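PDB 3Q87: N6 adenine specific DNA methylase from Encephalitozoon cuniculi, which probably transfers a methyl group from S-adenosylmethionine to the translation termination factor eRF1, as the catalytic Mtq2 subunit of a complex with Trm112. Local coordinates for residues 102-116 with 127-141. Residues are numbered along the deposited sequence; the frame is centred on the assembly and turned at random.
Sequences LGREVIDRFVDAVTV and NRPKEVLARLEERGY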
# COMPACT_ATOMS: atom_id res chain seq x y z
N LEU B 102 -14.13 12.06 18.84
CA LEU B 102 -13.61 13.16 18.04
C LEU B 102 -13.45 12.80 16.56
O LEU B 102 -12.91 13.59 15.78
CB LEU B 102 -12.27 13.66 18.60
CG LEU B 102 -12.17 14.94 19.44
CD1 LEU B 102 -13.21 15.98 19.03
CD2 LEU B 102 -12.26 14.66 20.92
N GLY B 103 -13.91 11.61 16.17
CA GLY B 103 -13.66 11.08 14.84
C GLY B 103 -12.19 10.82 14.59
O GLY B 103 -11.75 10.69 13.44
N ARG B 104 -11.42 10.71 15.68
CA ARG B 104 -9.96 10.75 15.64
C ARG B 104 -9.24 9.44 15.93
O ARG B 104 -8.01 9.35 15.82
CB ARG B 104 -9.45 11.80 16.62
CG ARG B 104 -9.48 13.21 16.07
CD ARG B 104 -8.13 13.56 15.50
NE ARG B 104 -7.10 13.36 16.52
CZ ARG B 104 -6.83 14.24 17.48
NH1 ARG B 104 -7.49 15.39 17.55
NH2 ARG B 104 -5.89 13.97 18.37
N GLU B 105 -9.99 8.41 16.30
CA GLU B 105 -9.36 7.17 16.73
C GLU B 105 -8.49 6.49 15.67
O GLU B 105 -7.42 5.98 15.99
CB GLU B 105 -10.40 6.21 17.32
CG GLU B 105 -11.06 6.79 18.58
CD GLU B 105 -11.88 5.78 19.37
OE1 GLU B 105 -11.59 4.57 19.28
OE2 GLU B 105 -12.82 6.21 20.08
N VAL B 106 -8.94 6.47 14.41
CA VAL B 106 -8.13 5.84 13.37
C VAL B 106 -7.01 6.78 12.96
O VAL B 106 -5.86 6.37 12.78
CB VAL B 106 -8.97 5.39 12.14
CG1 VAL B 106 -8.10 4.63 11.14
CG2 VAL B 106 -10.12 4.51 12.58
N ILE B 107 -7.35 8.06 12.82
CA ILE B 107 -6.35 9.07 12.50
C ILE B 107 -5.17 9.00 13.47
O ILE B 107 -4.01 9.00 13.05
CB ILE B 107 -6.96 10.49 12.55
CG1 ILE B 107 -7.88 10.70 11.35
CG2 ILE B 107 -5.86 11.57 12.61
CD1 ILE B 107 -8.94 11.78 11.58
N ASP B 108 -5.49 8.93 14.76
CA ASP B 108 -4.48 8.92 15.81
C ASP B 108 -3.65 7.65 15.75
O ASP B 108 -2.44 7.68 15.97
CB ASP B 108 -5.14 9.05 17.20
CG ASP B 108 -5.62 10.47 17.49
OD1 ASP B 108 -5.30 11.38 16.69
OD2 ASP B 108 -6.31 10.67 18.52
N ARG B 109 -4.30 6.52 15.45
CA ARG B 109 -3.57 5.28 15.27
C ARG B 109 -2.62 5.37 14.09
O ARG B 109 -1.48 4.88 14.15
CB ARG B 109 -4.53 4.10 15.10
CG ARG B 109 -5.06 3.58 16.42
CD ARG B 109 -6.07 2.45 16.26
NE ARG B 109 -5.60 1.36 15.41
CZ ARG B 109 -6.31 0.86 14.39
NH1 ARG B 109 -7.51 1.36 14.12
NH2 ARG B 109 -5.83 -0.14 13.66
N PHE B 110 -3.08 5.99 13.02
CA PHE B 110 -2.27 6.17 11.82
C PHE B 110 -1.04 7.04 12.11
O PHE B 110 0.07 6.68 11.79
CB PHE B 110 -3.09 6.84 10.70
CG PHE B 110 -2.25 7.30 9.53
CD1 PHE B 110 -1.60 6.39 8.72
CD2 PHE B 110 -2.11 8.66 9.25
CE1 PHE B 110 -0.81 6.80 7.65
CE2 PHE B 110 -1.33 9.08 8.18
CZ PHE B 110 -0.67 8.14 7.38
N VAL B 111 -1.27 8.19 12.71
CA VAL B 111 -0.20 9.13 12.98
C VAL B 111 0.87 8.48 13.87
O VAL B 111 2.07 8.65 13.64
CB VAL B 111 -0.76 10.40 13.65
CG1 VAL B 111 0.37 11.25 14.23
CG2 VAL B 111 -1.61 11.18 12.64
N ASP B 112 0.44 7.70 14.84
CA ASP B 112 1.40 7.04 15.72
C ASP B 112 2.16 5.85 15.12
O ASP B 112 3.10 5.36 15.73
CB ASP B 112 0.79 6.69 17.07
CG ASP B 112 1.13 7.72 18.11
OD1 ASP B 112 0.43 8.77 18.17
OD2 ASP B 112 2.11 7.51 18.86
N ALA B 113 1.78 5.42 13.93
CA ALA B 113 2.49 4.31 13.28
C ALA B 113 3.25 4.71 12.01
O ALA B 113 4.08 3.95 11.52
CB ALA B 113 1.53 3.17 12.98
N VAL B 114 2.96 5.90 11.48
CA VAL B 114 3.46 6.26 10.15
C VAL B 114 4.92 6.69 10.21
O VAL B 114 5.31 7.44 11.11
CB VAL B 114 2.57 7.35 9.46
CG1 VAL B 114 2.65 8.68 10.21
CG2 VAL B 114 2.99 7.55 8.00
N THR B 115 5.73 6.20 9.28
CA THR B 115 7.16 6.53 9.29
C THR B 115 7.70 6.89 7.91
O THR B 115 8.89 7.15 7.77
CB THR B 115 8.03 5.38 9.86
OG1 THR B 115 7.96 4.24 9.00
CG2 THR B 115 7.57 4.97 11.26
N VAL B 116 6.84 6.89 6.88
CA VAL B 116 7.30 7.19 5.52
C VAL B 116 7.74 8.64 5.41
O VAL B 116 7.40 9.46 6.25
CB VAL B 116 6.22 6.93 4.47
CG1 VAL B 116 5.89 5.45 4.41
CG2 VAL B 116 4.98 7.77 4.78
N ASN B 127 -12.36 16.99 13.73
CA ASN B 127 -11.25 16.18 14.22
C ASN B 127 -10.22 16.98 15.02
O ASN B 127 -9.33 16.40 15.64
CB ASN B 127 -10.54 15.47 13.05
CG ASN B 127 -11.48 14.59 12.26
OD1 ASN B 127 -12.40 14.00 12.81
ND2 ASN B 127 -11.24 14.50 10.96
N ARG B 128 -10.35 18.30 14.99
CA ARG B 128 -9.40 19.22 15.61
C ARG B 128 -8.06 19.17 14.90
O ARG B 128 -7.10 18.61 15.42
CB ARG B 128 -9.26 18.95 17.11
CG ARG B 128 -10.49 19.35 17.91
CD ARG B 128 -10.39 18.92 19.38
NE ARG B 128 -11.51 19.42 20.19
CZ ARG B 128 -11.76 19.03 21.44
NH1 ARG B 128 -10.97 18.14 22.03
NH2 ARG B 128 -12.79 19.54 22.10
N PRO B 129 -8.00 19.76 13.70
CA PRO B 129 -6.88 19.67 12.77
C PRO B 129 -5.57 20.07 13.42
O PRO B 129 -4.51 19.52 13.09
CB PRO B 129 -7.24 20.68 11.67
CG PRO B 129 -8.71 20.80 11.74
CD PRO B 129 -9.08 20.62 13.18
N LYS B 130 -5.64 21.02 14.35
CA LYS B 130 -4.44 21.51 15.02
C LYS B 130 -3.82 20.45 15.91
O LYS B 130 -2.61 20.34 15.99
CB LYS B 130 -4.76 22.77 15.82
CG LYS B 130 -5.05 23.97 14.95
CD LYS B 130 -5.13 25.25 15.76
CE LYS B 130 -5.41 26.45 14.86
NZ LYS B 130 -5.16 27.73 15.57
N GLU B 131 -4.65 19.67 16.60
CA GLU B 131 -4.14 18.56 17.40
C GLU B 131 -3.50 17.50 16.49
O GLU B 131 -2.54 16.84 16.88
CB GLU B 131 -5.25 17.94 18.24
CG GLU B 131 -5.81 18.86 19.30
CD GLU B 131 -6.87 18.19 20.17
OE1 GLU B 131 -7.09 16.96 20.01
OE2 GLU B 131 -7.48 18.89 21.01
N VAL B 132 -4.04 17.34 15.28
CA VAL B 132 -3.46 16.41 14.33
C VAL B 132 -2.09 16.91 13.88
O VAL B 132 -1.12 16.16 13.87
CB VAL B 132 -4.38 16.17 13.09
CG1 VAL B 132 -3.74 15.14 12.13
CG2 VAL B 132 -5.78 15.73 13.52
N LEU B 133 -2.01 18.18 13.49
CA LEU B 133 -0.73 18.77 13.13
C LEU B 133 0.31 18.58 14.23
O LEU B 133 1.44 18.18 13.98
CB LEU B 133 -0.90 20.26 12.84
CG LEU B 133 -1.70 20.59 11.60
CD1 LEU B 133 -1.92 22.09 11.54
CD2 LEU B 133 -0.97 20.07 10.37
N ALA B 134 -0.09 18.87 15.46
CA ALA B 134 0.80 18.74 16.60
C ALA B 134 1.32 17.32 16.75
O ALA B 134 2.53 17.10 16.94
CB ALA B 134 0.08 19.19 17.88
N ARG B 135 0.42 16.34 16.66
CA ARG B 135 0.83 14.95 16.83
C ARG B 135 1.82 14.54 15.76
O ARG B 135 2.74 13.76 16.02
CB ARG B 135 -0.38 14.02 16.81
CG ARG B 135 -1.08 13.89 18.15
CD ARG B 135 -2.20 12.88 18.05
NE ARG B 135 -3.02 12.84 19.25
CZ ARG B 135 -3.17 11.77 20.02
NH1 ARG B 135 -2.57 10.64 19.72
NH2 ARG B 135 -3.94 11.84 21.09
N LEU B 136 1.61 15.07 14.56
CA LEU B 136 2.47 14.80 13.42
C LEU B 136 3.84 15.40 13.66
O LEU B 136 4.85 14.79 13.33
CB LEU B 136 1.86 15.37 12.14
CG LEU B 136 0.75 14.54 11.50
CD1 LEU B 136 0.08 15.31 10.37
CD2 LEU B 136 1.29 13.19 10.99
N GLU B 137 3.87 16.60 14.23
CA GLU B 137 5.14 17.24 14.55
C GLU B 137 5.92 16.39 15.53
O GLU B 137 7.12 16.20 15.39
CB GLU B 137 4.90 18.63 15.15
CG GLU B 137 4.20 19.59 14.21
CD GLU B 137 5.02 19.86 12.96
OE1 GLU B 137 6.25 19.65 12.99
OE2 GLU B 137 4.43 20.29 11.94
N GLU B 138 5.21 15.89 16.54
CA GLU B 138 5.81 15.02 17.54
C GLU B 138 6.41 13.75 16.92
O GLU B 138 7.29 13.13 17.50
CB GLU B 138 4.78 14.63 18.59
CG GLU B 138 4.28 15.79 19.43
CD GLU B 138 3.10 15.39 20.30
OE1 GLU B 138 2.93 14.18 20.56
OE2 GLU B 138 2.34 16.30 20.72
N ARG B 139 5.92 13.38 15.74
CA ARG B 139 6.38 12.17 15.09
C ARG B 139 7.49 12.46 14.09
O ARG B 139 7.96 11.57 13.38
CB ARG B 139 5.20 11.45 14.42
CG ARG B 139 4.25 10.81 15.42
CD ARG B 139 4.77 9.46 15.86
NE ARG B 139 4.90 8.57 14.71
CZ ARG B 139 5.61 7.44 14.72
NH1 ARG B 139 6.26 7.06 15.81
NH2 ARG B 139 5.67 6.69 13.62
N GLY B 140 7.91 13.72 14.03
CA GLY B 140 9.00 14.10 13.16
C GLY B 140 8.58 14.66 11.81
O GLY B 140 9.42 14.81 10.93
N TYR B 141 7.30 14.98 11.65
CA TYR B 141 6.87 15.52 10.36
C TYR B 141 6.76 17.03 10.39
O TYR B 141 6.04 17.59 11.22
CB TYR B 141 5.53 14.92 9.90
CG TYR B 141 5.62 13.47 9.52
CD1 TYR B 141 5.96 13.09 8.24
CD2 TYR B 141 5.40 12.47 10.47
CE1 TYR B 141 6.07 11.76 7.89
CE2 TYR B 141 5.51 11.13 10.14
CZ TYR B 141 5.85 10.78 8.84
OH TYR B 141 5.97 9.45 8.49
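R104, buried, reaches across to the start of helix 129-138, where its NH1 makes two fairly straight bonds in the guanidinium plane, to N127 O (2.8 Å) and to E131 OE1 (2.9 Å). The chain gets there by bending at chi2 (-95°) and chi3, which also brings NE onto D108 OD1 (2.7 Å), one turn on. The carboxylates of E131 and D108 probably offset the like charge of R135, whose NE lies 3.2 Å from R104 NH2. R135 stacks its guanidinium on the D108 carboxylate, planes 7° apart, with OD2 over its centre; no N-H points at that oxygen, and this salt bridge is long, as is that to exposed D112. Here, at R135 and D112, the contact is looser and meets solvent. Beneath, the packing is hydrocarbon: V111 CG1 meets L136 CD2 at 3.9 Å, and I107 CG2 faces V132 CG1. At the far end R139 curls over the backbone of 111-114, NH2 on V114 O (2.6 Å), while Y141 OH bonds V116 O (2.7 Å). The two helices run nearly parallel, 20° apart, as successive crossovers on one face of the Rossmann-like methyltransferase sheet, with V132 resting on L121 of strand 118-124 and L136 on I159 of strand 155-162.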